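Local coordinates for protein putative GntR-family transcriptional regulator (Bordetella bronchiseptica RB50, PDB 3CNV) that probably senses a small effector molecule through its UTRA domain and so controls DNA binding, as a putative GntR-family transcriptional regulator, at residues C[102-108]-C[130-136]; C[88-92]-C[143-147]; C[46-52]-C[64-70]. All coordinates share one frame. Residue numbers count along the deposited sequence, not the author numbering.

In the fold
Strands 46-56 and 59-69 follow each other directly, and contact 3 (46-52 with 64-70) closes this beta hairpin first, in series with the other two. The chain then passes through helix 78-83 into helix 88-96, which opens contact 2 (88-92 with 143-147). Before that loop closes, contact 1 (102-108 with 130-136) opens and shuts inside it, pairing strands 102-111 and 127-137. All three reach one antiparallel sheet. Strand 141-150 lies between the two strand pairs: Arg133 N of contact 1 is probably hydrogen-bonded to Arg146 O (2.7 Å), and Arg147 NH2 forms a salt bridge with Asp65 OD2 of contact 3 (2.6 Å). Contact 2 sets helix 88-96 against this middle.

Contact 1 (C[102-108]-C[130-136]); sequences RADEKLR and QVDRISY
Two antiparallel strands, 102-108 and 130-136, pair within the antiparallel sheet of the UTRA domain, their axes 4.6 Å apart and their directions at 163°. Both stay extended. Arg102-Tyr136, Asp104-Ile134, Lys106-Asp132 and Arg108-Gln130 are hydrogen-bonded pairs; Ala103-Ser135, Glu105-Arg133 and Leu107-Val131 are non-hydrogen-bonded. Lys106 N to Asp132 O (2.9 Å) and Asp132 N to Lys106 O (2.8 Å) mark the register. On the Glu105 face, Leu107 CG rests 4.0 Å from Val131 CG2. Glu105 (m, then t) sends OE2 to Arg133 NE (2.8 Å), a salt bridge, while its OE1 bonds Tyr157; Arg133 is t, t, m. On the other face, Arg108, with chi1 at 31°, curls its NH1 to Asp132 OD2 (2.8 Å), a second salt bridge. Strand 102-108 also pairs antiparallel with a strand of the second subunit, carrying the sheet across the interface. Arg102 (t, t, chi3 91°) lays its guanidinium flat on the Tyr136 ring (m), with CZ 4.1 Å from the centroid in a cation-pi stack, and salt-bridges Asp140. Its NE also holds Asp104 OD1 at 2.8 Å, and a water joins Asp104 OD2 (2.8 Å) to Tyr136 OH (2.6 Å).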
loop_
_atom_site.group_PDB
_atom_site.type_symbol
_atom_site.label_atom_id
_atom_site.label_comp_id
_atom_site.label_asym_id
_atom_site.label_seq_id
_atom_site.Cartn_x
_atom_site.Cartn_y
_atom_site.Cartn_z
ATOM N N ARG C 102 4.696 1.396 -10.147
ATOM C CA ARG C 102 4.110 2.226 -9.108
ATOM C C ARG C 102 3.188 3.238 -9.699
ATOM O O ARG C 102 3.412 3.726 -10.807
ATOM C CB ARG C 102 5.240 3.061 -8.356
ATOM C CG ARG C 102 4.734 3.722 -7.059
ATOM C CD ARG C 102 5.845 4.568 -6.357
ATOM N NE ARG C 102 5.926 5.984 -6.741
ATOM C CZ ARG C 102 6.953 6.472 -7.418
ATOM N NH1 ARG C 102 7.929 5.660 -7.770
ATOM N NH2 ARG C 102 7.045 7.754 -7.719
ATOM N N ALA C 103 2.268 3.686 -8.880
ATOM C CA ALA C 103 1.412 4.857 -9.199
ATOM C C ALA C 103 1.266 5.778 -7.992
ATOM O O ALA C 103 1.109 5.319 -6.858
ATOM C CB ALA C 103 0.047 4.484 -9.711
ATOM N N ASP C 104 1.367 7.085 -8.203
ATOM C CA ASP C 104 1.182 8.038 -7.105
ATOM C C ASP C 104 -0.147 8.755 -7.461
ATOM O O ASP C 104 -0.333 9.203 -8.581
ATOM C CB ASP C 104 2.290 9.049 -7.004
ATOM C CG ASP C 104 3.641 8.455 -6.562
ATOM O OD1 ASP C 104 3.679 7.360 -5.886
ATOM O OD2 ASP C 104 4.685 9.129 -6.879
ATOM N N GLU C 105 -1.079 8.761 -6.523
ATOM C CA GLU C 105 -2.412 9.348 -6.706
ATOM C C GLU C 105 -2.743 10.451 -5.710
ATOM O O GLU C 105 -2.301 10.466 -4.566
ATOM C CB GLU C 105 -3.496 8.264 -6.680
ATOM C CG GLU C 105 -3.458 7.298 -7.779
ATOM C CD GLU C 105 -4.526 6.186 -7.687
ATOM O OE1 GLU C 105 -5.201 6.003 -6.642
ATOM O OE2 GLU C 105 -4.634 5.449 -8.673
ATOM N N LYS C 106 -3.560 11.378 -6.182
ATOM C CA LYS C 106 -4.155 12.459 -5.411
ATOM C C LYS C 106 -5.686 12.370 -5.614
ATOM O O LYS C 106 -6.190 12.449 -6.764
ATOM C CB LYS C 106 -3.623 13.824 -5.884
ATOM C CG LYS C 106 -2.150 14.021 -5.764
ATOM C CD LYS C 106 -1.722 15.419 -6.196
ATOM C CE LYS C 106 -0.247 15.669 -5.871
ATOM N NZ LYS C 106 0.089 17.141 -5.843
ATOM N N LEU C 107 -6.393 12.078 -4.518
ATOM C CA LEU C 107 -7.870 11.937 -4.510
ATOM C C LEU C 107 -8.574 13.097 -3.830
ATOM O O LEU C 107 -8.143 13.666 -2.801
ATOM C CB LEU C 107 -8.326 10.642 -3.897
ATOM C CG LEU C 107 -8.076 9.287 -4.565
ATOM C CD1 LEU C 107 -6.553 8.955 -4.702
ATOM C CD2 LEU C 107 -8.821 8.275 -3.730
ATOM N N ARG C 108 -9.606 13.524 -4.531
ATOM C CA ARG C 108 -10.486 14.616 -4.073
ATOM C C ARG C 108 -11.938 14.390 -4.494
ATOM O O ARG C 108 -12.228 13.601 -5.382
ATOM C CB ARG C 108 -9.954 16.005 -4.509
ATOM C CG ARG C 108 -9.149 16.115 -5.834
ATOM C CD ARG C 108 -8.611 17.563 -6.251
ATOM N NE ARG C 108 -7.267 17.908 -5.751
ATOM C CZ ARG C 108 -6.108 17.498 -6.269
ATOM N NH1 ARG C 108 -6.063 16.719 -7.310
ATOM N NH2 ARG C 108 -4.984 17.891 -5.745
ATOM N N GLN C 130 -12.513 12.296 -7.761
ATOM C CA GLN C 130 -11.447 12.569 -8.726
ATOM C C GLN C 130 -10.166 11.904 -8.233
ATOM O O GLN C 130 -9.722 12.082 -7.092
ATOM C CB GLN C 130 -11.281 14.061 -8.995
ATOM C CG GLN C 130 -10.081 14.433 -9.884
ATOM C CD GLN C 130 -10.062 15.926 -10.258
ATOM O OE1 GLN C 130 -10.974 16.423 -10.895
ATOM N NE2 GLN C 130 -9.073 16.633 -9.792
ATOM N N VAL C 131 -9.617 11.076 -9.102
ATOM C CA VAL C 131 -8.368 10.340 -8.870
ATOM C C VAL C 131 -7.344 10.846 -9.916
ATOM O O VAL C 131 -7.401 10.534 -11.104
ATOM C CB VAL C 131 -8.529 8.791 -8.972
ATOM C CG1 VAL C 131 -7.170 8.072 -8.644
ATOM C CG2 VAL C 131 -9.699 8.237 -8.022
ATOM N N ASP C 132 -6.402 11.657 -9.463
ATOM C CA ASP C 132 -5.311 12.098 -10.324
ATOM C C ASP C 132 -4.063 11.215 -10.120
ATOM O O ASP C 132 -3.488 11.195 -9.042
ATOM C CB ASP C 132 -4.964 13.580 -10.014
ATOM C CG ASP C 132 -6.025 14.558 -10.539
ATOM O OD1 ASP C 132 -6.503 14.375 -11.682
ATOM O OD2 ASP C 132 -6.428 15.486 -9.791
ATOM N N ARG C 133 -3.641 10.519 -11.164
ATOM C CA ARG C 133 -2.571 9.503 -11.082
ATOM C C ARG C 133 -1.371 9.860 -11.971
ATOM O O ARG C 133 -1.529 10.302 -13.121
ATOM C CB ARG C 133 -3.150 8.165 -11.547
ATOM C CG ARG C 133 -2.193 6.982 -11.423
ATOM C CD ARG C 133 -2.711 5.707 -11.992
ATOM N NE ARG C 133 -3.974 5.343 -11.377
ATOM C CZ ARG C 133 -4.964 4.638 -11.897
ATOM N NH1 ARG C 133 -4.911 4.174 -13.110
ATOM N NH2 ARG C 133 -6.028 4.418 -11.154
ATOM N N ILE C 134 -0.186 9.658 -11.449
ATOM C CA ILE C 134 0.987 9.514 -12.293
ATOM C C ILE C 134 1.546 8.124 -12.094
ATOM O O ILE C 134 1.763 7.736 -10.981
ATOM C CB ILE C 134 2.063 10.573 -11.950
ATOM C CG1 ILE C 134 1.464 11.981 -11.916
ATOM C CG2 ILE C 134 3.259 10.434 -12.888
ATOM C CD1 ILE C 134 2.458 13.083 -11.262
ATOM N N SER C 135 1.780 7.403 -13.195
ATOM C CA SER C 135 2.266 6.024 -13.176
ATOM C C SER C 135 3.683 5.998 -13.664
ATOM O O SER C 135 4.104 6.738 -14.586
ATOM C CB SER C 135 1.445 5.107 -14.117
ATOM O OG SER C 135 0.134 5.233 -13.773
ATOM N N TYR C 136 4.436 5.128 -13.026
ATOM C CA TYR C 136 5.876 5.037 -13.219
ATOM C C TYR C 136 6.301 3.648 -13.684
ATOM O O TYR C 136 5.747 2.638 -13.294
ATOM C CB TYR C 136 6.644 5.412 -11.912
ATOM C CG TYR C 136 6.423 6.827 -11.437
ATOM C CD1 TYR C 136 7.310 7.816 -11.756
ATOM C CD2 TYR C 136 5.304 7.176 -10.691
ATOM C CE1 TYR C 136 7.083 9.136 -11.375
ATOM C CE2 TYR C 136 5.088 8.498 -10.275
ATOM C CZ TYR C 136 5.954 9.460 -10.663
ATOM O OH TYR C 136 5.781 10.792 -10.319
HETATM O O HOH W 1 4.430 11.558 -8.248
HETATM O O HOH W 2 -6.428 3.665 -8.295
#

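Contact 2 (C[88-92]-C[143-147]); sequences LYGLF and MEVRR. With FLC (citrate anion), chain J.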
loop_
_atom_site.group_PDB
_atom_site.type_symbol
_atom_site.label_atom_id
_atom_site.label_comp_id
_atom_site.label_asym_id
_atom_site.label_seq_id
_atom_site.Cartn_x
_atom_site.Cartn_y
_atom_site.Cartn_z
ATOM N N LEU C 88 -6.261 -1.149 -21.168
ATOM C CA LEU C 88 -5.154 -0.247 -21.563
ATOM C C LEU C 88 -3.748 -0.618 -21.001
ATOM O O LEU C 88 -2.767 -0.621 -21.745
ATOM C CB LEU C 88 -5.451 1.198 -21.190
ATOM C CG LEU C 88 -6.601 1.846 -21.983
ATOM C CD1 LEU C 88 -6.891 3.280 -21.512
ATOM C CD2 LEU C 88 -6.205 1.866 -23.436
ATOM N N TYR C 89 -3.627 -0.810 -19.689
ATOM C CA TYR C 89 -2.306 -1.109 -19.107
ATOM C C TYR C 89 -1.748 -2.359 -19.718
ATOM O O TYR C 89 -0.552 -2.476 -19.935
ATOM C CB TYR C 89 -2.274 -1.166 -17.569
ATOM C CG TYR C 89 -2.409 0.172 -16.927
ATOM C CD1 TYR C 89 -1.415 1.145 -17.044
ATOM C CD2 TYR C 89 -3.493 0.438 -16.139
ATOM C CE1 TYR C 89 -1.557 2.385 -16.428
ATOM C CE2 TYR C 89 -3.642 1.653 -15.496
ATOM C CZ TYR C 89 -2.689 2.623 -15.648
ATOM O OH TYR C 89 -2.895 3.818 -14.988
ATOM N N GLY C 90 -2.625 -3.286 -20.035
ATOM C CA GLY C 90 -2.158 -4.543 -20.692
ATOM C C GLY C 90 -1.671 -4.246 -22.098
ATOM O O GLY C 90 -0.672 -4.799 -22.550
ATOM N N LEU C 91 -2.373 -3.354 -22.801
ATOM C CA LEU C 91 -1.968 -2.912 -24.146
ATOM C C LEU C 91 -0.590 -2.211 -24.075
ATOM O O LEU C 91 0.277 -2.436 -24.899
ATOM C CB LEU C 91 -2.973 -1.936 -24.763
ATOM C CG LEU C 91 -2.586 -1.334 -26.122
ATOM C CD1 LEU C 91 -2.641 -2.483 -27.245
ATOM C CD2 LEU C 91 -3.456 -0.108 -26.554
ATOM N N PHE C 92 -0.405 -1.348 -23.085
ATOM C CA PHE C 92 0.839 -0.595 -22.981
ATOM C C PHE C 92 1.988 -1.586 -22.774
ATOM O O PHE C 92 3.067 -1.414 -23.302
ATOM C CB PHE C 92 0.826 0.444 -21.855
ATOM C CG PHE C 92 -0.269 1.480 -21.948
ATOM C CD1 PHE C 92 -0.895 1.755 -23.157
ATOM C CD2 PHE C 92 -0.623 2.222 -20.814
ATOM C CE1 PHE C 92 -1.887 2.724 -23.240
ATOM C CE2 PHE C 92 -1.600 3.212 -20.882
ATOM C CZ PHE C 92 -2.228 3.469 -22.109
HETATM N N MSE C 143 5.455 7.680 -16.995
HETATM C CA MSE C 143 5.005 7.290 -18.332
HETATM C C MSE C 143 3.525 7.531 -18.647
HETATM O O MSE C 143 3.064 7.344 -19.792
HETATM C CB MSE C 143 5.250 5.770 -18.566
HETATM C CG MSE C 143 6.656 5.340 -18.799
HETATM SE SE MSE C 143 7.708 6.361 -20.116
HETATM C CE MSE C 143 6.652 5.961 -21.667
ATOM N N GLU C 144 2.778 7.888 -17.641
ATOM C CA GLU C 144 1.350 8.183 -17.786
ATOM C C GLU C 144 0.867 9.088 -16.716
ATOM O O GLU C 144 1.227 8.942 -15.527
ATOM C CB GLU C 144 0.474 6.911 -17.683
ATOM C CG GLU C 144 -1.011 7.174 -17.936
ATOM C CD GLU C 144 -1.937 6.082 -17.381
ATOM O OE1 GLU C 144 -1.679 5.618 -16.230
ATOM O OE2 GLU C 144 -2.904 5.722 -18.112
ATOM N N VAL C 145 0.013 9.997 -17.182
ATOM C CA VAL C 145 -0.825 10.837 -16.355
ATOM C C VAL C 145 -2.241 10.475 -16.636
ATOM O O VAL C 145 -2.661 10.425 -17.773
ATOM C CB VAL C 145 -0.646 12.359 -16.589
ATOM C CG1 VAL C 145 -1.704 13.180 -15.734
ATOM C CG2 VAL C 145 0.769 12.834 -16.212
ATOM N N ARG C 146 -2.982 10.150 -15.599
ATOM C CA ARG C 146 -4.392 9.848 -15.798
ATOM C C ARG C 146 -5.235 10.552 -14.727
ATOM O O ARG C 146 -4.916 10.473 -13.522
ATOM C CB ARG C 146 -4.598 8.303 -15.729
ATOM C CG ARG C 146 -6.041 7.850 -15.958
ATOM C CD ARG C 146 -6.242 6.326 -15.854
ATOM N NE ARG C 146 -5.411 5.553 -16.766
ATOM C CZ ARG C 146 -5.553 4.269 -17.051
ATOM N NH1 ARG C 146 -6.446 3.523 -16.400
ATOM N NH2 ARG C 146 -4.731 3.712 -17.940
ATOM N N ARG C 147 -6.281 11.272 -15.176
ATOM C CA ARG C 147 -7.262 11.810 -14.332
ATOM C C ARG C 147 -8.587 11.114 -14.529
ATOM O O ARG C 147 -9.182 11.114 -15.632
ATOM C CB ARG C 147 -7.499 13.280 -14.565
ATOM C CG ARG C 147 -8.642 13.738 -13.638
ATOM C CD ARG C 147 -9.051 15.207 -13.846
ATOM N NE ARG C 147 -8.830 15.673 -15.212
ATOM C CZ ARG C 147 -9.696 15.555 -16.229
ATOM N NH1 ARG C 147 -10.860 14.952 -16.072
ATOM N NH2 ARG C 147 -9.372 16.051 -17.421
HETATM C CAC FLC J . -6.784 -0.868 -14.749
HETATM C CA FLC J . -8.038 -0.337 -15.414
HETATM C CB FLC J . -8.047 -0.772 -16.871
HETATM C CBC FLC J . -6.851 -0.160 -17.596
HETATM C CG FLC J . -9.353 -0.348 -17.509
HETATM C CGC FLC J . -9.412 -0.997 -18.854
HETATM O OA1 FLC J . -6.272 -1.938 -15.164
HETATM O OA2 FLC J . -6.221 -0.236 -13.847
HETATM O OB1 FLC J . -6.805 1.110 -17.698
HETATM O OB2 FLC J . -5.973 -0.961 -17.979
HETATM O OG1 FLC J . -8.695 -0.539 -19.769
HETATM O OG2 FLC J . -10.245 -1.925 -18.968
HETATM O OHB FLC J . -8.018 -2.185 -16.951
#
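Helix 88-96 begins here above strand 141-150, the two segment axes 11.9 Å apart and nearly antiparallel at 163°, so that side chains alone bridge the gap. Leu88 points toward the strand, its CB 4.2 Å from Arg146 NH2, while its backbone N donates to OG1 of the citrate at 2.9 Å. Tyr89 follows, with N bonded to citrate OB2 (2.9 Å). Its CA-to-CB bond runs sideways, but the m rotamer brings the ring end down to the strand, where OH donates to Glu144 OE1 at 2.5 Å. One face of this ring receives Arg146, with Tyr89 CZ 3.3 Å from Arg146 NH2. One helical turn beyond Leu88, Phe92 sets its ring edge near Glu144, CE2 to OE2 4.0 Å, and the Phe92 ring also meets Phe73 edge-to-face. On the strand, Glu144 OE2 salt-bridges Arg146 NH2 (2.7 Å) and also accepts from Arg146 NE (2.9 Å), and Arg146 NH1 reaches citrate OB1 at 2.8 Å. Met143, a selenomethionine, and Glu144 both face Ser135, a classic beta bulge. The citrate probably came from the crystallisation liquor, yet helix amides and a buried arginine meet its carboxylates, and Arg2, Arg52 and the amides of Arg4 and Phe5 also bind it; this chemistry is consistent with an effector pocket suited to an anionic ligand.

Contact 3 (C[46-52]-C[64-70]); sequences TVVTIRR and DDLWLPG
The apolar centre of this strand pair is Ile50 (m, t), whose CD1 lies 4.3 Å from Leu66 CD2 and 4.1 Å from Leu68 CD1. Leu66 (m, p) and Leu68 (m, t) share that face with Val48 and pack on Phe92 of helix 88-96. On the reverse face Val47 CG2 meets the edge of the Trp67 ring at CD1 (3.9 Å), and Thr49 OG1, over the ring face, donates to Leu66 O at 2.7 Å. The extended strands run antiparallel at 150°, axes 4.4 Å apart. Val48-Leu68, Ile50-Leu66 and Arg52-Asp64 are hydrogen-bonded pairs, Thr49-Trp67 and Arg51-Asp65 non-hydrogen-bonded; Leu66 N to Ile50 O is 2.7 Å and Val48 N to Leu68 O 2.9 Å. At the end Gly70 N donates to Thr46 O (2.9 Å). Toward the polar edge, Arg51 (t, t, m) salt-bridges Asp65 with NE to OD1 at 2.7 Å, while Asp65 also pairs with Arg147. Arg52, with chi1 p and chi2 91°, turns NE to Asp64 OD2 (2.8 Å); its NH1 bonds Ser21 and its NH2 the citrate. This is a beta hairpin of the UTRA sheet, whose Arg52 end borders the presumed effector pocket.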
loop_
_atom_site.group_PDB
_atom_site.type_symbol
_atom_site.label_atom_id
_atom_site.label_comp_id
_atom_site.label_asym_id
_atom_site.label_seq_id
_atom_site.Cartn_x
_atom_site.Cartn_y
_atom_site.Cartn_z
ATOM N N THR C 46 5.208 16.612 -27.556
ATOM C CA THR C 46 3.935 16.026 -27.935
ATOM C C THR C 46 3.590 14.855 -27.026
ATOM O O THR C 46 4.449 14.071 -26.653
ATOM C CB THR C 46 3.968 15.609 -29.441
ATOM O OG1 THR C 46 4.060 16.818 -30.256
ATOM C CG2 THR C 46 2.799 14.807 -29.797
ATOM N N VAL C 47 2.310 14.813 -26.661
ATOM C CA VAL C 47 1.687 13.736 -25.894
ATOM C C VAL C 47 0.460 13.191 -26.642
ATOM O O VAL C 47 -0.202 13.870 -27.373
ATOM C CB VAL C 47 1.284 14.132 -24.426
ATOM C CG1 VAL C 47 2.591 14.461 -23.560
ATOM C CG2 VAL C 47 0.292 15.274 -24.425
ATOM N N VAL C 48 0.232 11.912 -26.482
ATOM C CA VAL C 48 -1.024 11.317 -26.927
ATOM C C VAL C 48 -1.980 11.458 -25.767
ATOM O O VAL C 48 -1.624 11.200 -24.595
ATOM C CB VAL C 48 -0.889 9.820 -27.201
ATOM C CG1 VAL C 48 -2.296 9.209 -27.690
ATOM C CG2 VAL C 48 0.193 9.579 -28.178
ATOM N N THR C 49 -3.186 11.875 -26.084
ATOM C CA THR C 49 -4.215 11.886 -25.087
ATOM C C THR C 49 -5.413 11.070 -25.510
ATOM O O THR C 49 -5.860 11.091 -26.646
ATOM C CB THR C 49 -4.634 13.351 -24.694
ATOM O OG1 THR C 49 -5.314 13.323 -23.412
ATOM C CG2 THR C 49 -5.530 13.992 -25.809
ATOM N N ILE C 50 -5.907 10.331 -24.523
ATOM C CA ILE C 50 -7.094 9.529 -24.672
ATOM C C ILE C 50 -8.097 9.898 -23.586
ATOM O O ILE C 50 -7.747 10.124 -22.414
ATOM C CB ILE C 50 -6.714 8.027 -24.469
ATOM C CG1 ILE C 50 -5.557 7.617 -25.423
ATOM C CG2 ILE C 50 -7.955 7.113 -24.540
ATOM C CD1 ILE C 50 -4.933 6.250 -25.061
ATOM N N ARG C 51 -9.337 10.017 -24.002
ATOM C CA ARG C 51 -10.483 9.965 -23.093
ATOM C C ARG C 51 -11.242 8.662 -23.239
ATOM O O ARG C 51 -11.569 8.219 -24.365
ATOM C CB ARG C 51 -11.408 11.152 -23.318
ATOM C CG ARG C 51 -12.554 11.104 -22.307
ATOM C CD ARG C 51 -13.396 12.286 -22.333
ATOM N NE ARG C 51 -12.736 13.379 -21.651
ATOM C CZ ARG C 51 -13.346 14.518 -21.389
ATOM N NH1 ARG C 51 -14.633 14.671 -21.768
ATOM N NH2 ARG C 51 -12.681 15.477 -20.744
ATOM N N ARG C 52 -11.516 8.015 -22.115
ATOM C CA ARG C 52 -12.375 6.811 -22.184
ATOM C C ARG C 52 -13.406 6.736 -21.088
ATOM O O ARG C 52 -13.255 7.318 -20.032
ATOM C CB ARG C 52 -11.543 5.530 -22.232
ATOM C CG ARG C 52 -10.761 5.256 -21.129
ATOM C CD ARG C 52 -11.532 4.406 -20.119
ATOM N NE ARG C 52 -10.567 4.061 -19.121
ATOM C CZ ARG C 52 -9.757 3.016 -19.173
ATOM N NH1 ARG C 52 -9.892 2.122 -20.133
ATOM N NH2 ARG C 52 -8.871 2.841 -18.202
ATOM N N ASP C 64 -12.075 8.655 -17.748
ATOM C CA ASP C 64 -10.611 8.775 -17.623
ATOM C C ASP C 64 -10.071 9.627 -18.770
ATOM O O ASP C 64 -10.426 9.422 -19.933
ATOM C CB ASP C 64 -9.906 7.441 -17.740
ATOM C CG ASP C 64 -9.944 6.590 -16.507
ATOM O OD1 ASP C 64 -9.878 7.165 -15.380
ATOM O OD2 ASP C 64 -9.966 5.295 -16.683
ATOM N N ASP C 65 -9.220 10.575 -18.431
ATOM C CA ASP C 65 -8.388 11.310 -19.398
ATOM C C ASP C 65 -6.964 10.858 -19.118
ATOM O O ASP C 65 -6.519 10.929 -17.986
ATOM C CB ASP C 65 -8.456 12.841 -19.269
ATOM C CG ASP C 65 -9.730 13.432 -19.835
ATOM O OD1 ASP C 65 -10.214 12.913 -20.840
ATOM O OD2 ASP C 65 -10.237 14.434 -19.289
ATOM N N LEU C 66 -6.237 10.509 -20.163
ATOM C CA LEU C 66 -4.846 9.988 -20.059
ATOM C C LEU C 66 -3.967 10.827 -20.960
ATOM O O LEU C 66 -4.372 11.263 -22.024
ATOM C CB LEU C 66 -4.769 8.525 -20.610
ATOM C CG LEU C 66 -5.351 7.281 -20.021
ATOM C CD1 LEU C 66 -6.891 7.208 -20.147
ATOM C CD2 LEU C 66 -4.609 6.167 -20.735
ATOM N N TRP C 67 -2.724 10.977 -20.554
ATOM C CA TRP C 67 -1.726 11.665 -21.353
ATOM C C TRP C 67 -0.464 10.773 -21.288
ATOM O O TRP C 67 0.017 10.419 -20.215
ATOM C CB TRP C 67 -1.371 13.031 -20.747
ATOM C CG TRP C 67 -2.433 14.092 -20.810
ATOM C CD1 TRP C 67 -2.578 15.048 -21.763
ATOM C CD2 TRP C 67 -3.499 14.282 -19.885
ATOM N NE1 TRP C 67 -3.660 15.830 -21.480
ATOM C CE2 TRP C 67 -4.258 15.361 -20.337
ATOM C CE3 TRP C 67 -3.874 13.647 -18.712
ATOM C CZ2 TRP C 67 -5.378 15.834 -19.633
ATOM C CZ3 TRP C 67 -4.976 14.094 -18.035
ATOM C CH2 TRP C 67 -5.739 15.169 -18.495
ATOM N N LEU C 68 0.053 10.459 -22.438
ATOM C CA LEU C 68 1.221 9.615 -22.621
ATOM C C LEU C 68 2.296 10.287 -23.483
ATOM O O LEU C 68 1.992 10.928 -24.455
ATOM C CB LEU C 68 0.775 8.331 -23.274
ATOM C CG LEU C 68 -0.391 7.571 -22.610
ATOM C CD1 LEU C 68 -1.074 6.657 -23.614
ATOM C CD2 LEU C 68 0.198 6.754 -21.446
ATOM N N PRO C 69 3.577 10.106 -23.122
ATOM C CA PRO C 69 4.655 10.758 -23.912
ATOM C C PRO C 69 4.655 10.269 -25.399
ATOM O O PRO C 69 4.661 9.075 -25.677
ATOM C CB PRO C 69 5.914 10.366 -23.172
ATOM C CG PRO C 69 5.519 9.169 -22.285
ATOM C CD PRO C 69 4.085 9.257 -22.028
ATOM N N GLY C 70 4.560 11.207 -26.327
ATOM C CA GLY C 70 4.382 10.875 -27.756
ATOM C C GLY C 70 5.489 9.923 -28.177
ATOM O O GLY C 70 5.264 8.974 -28.906
HETATM O O HOH W 3 -8.206 13.618 -23.420
#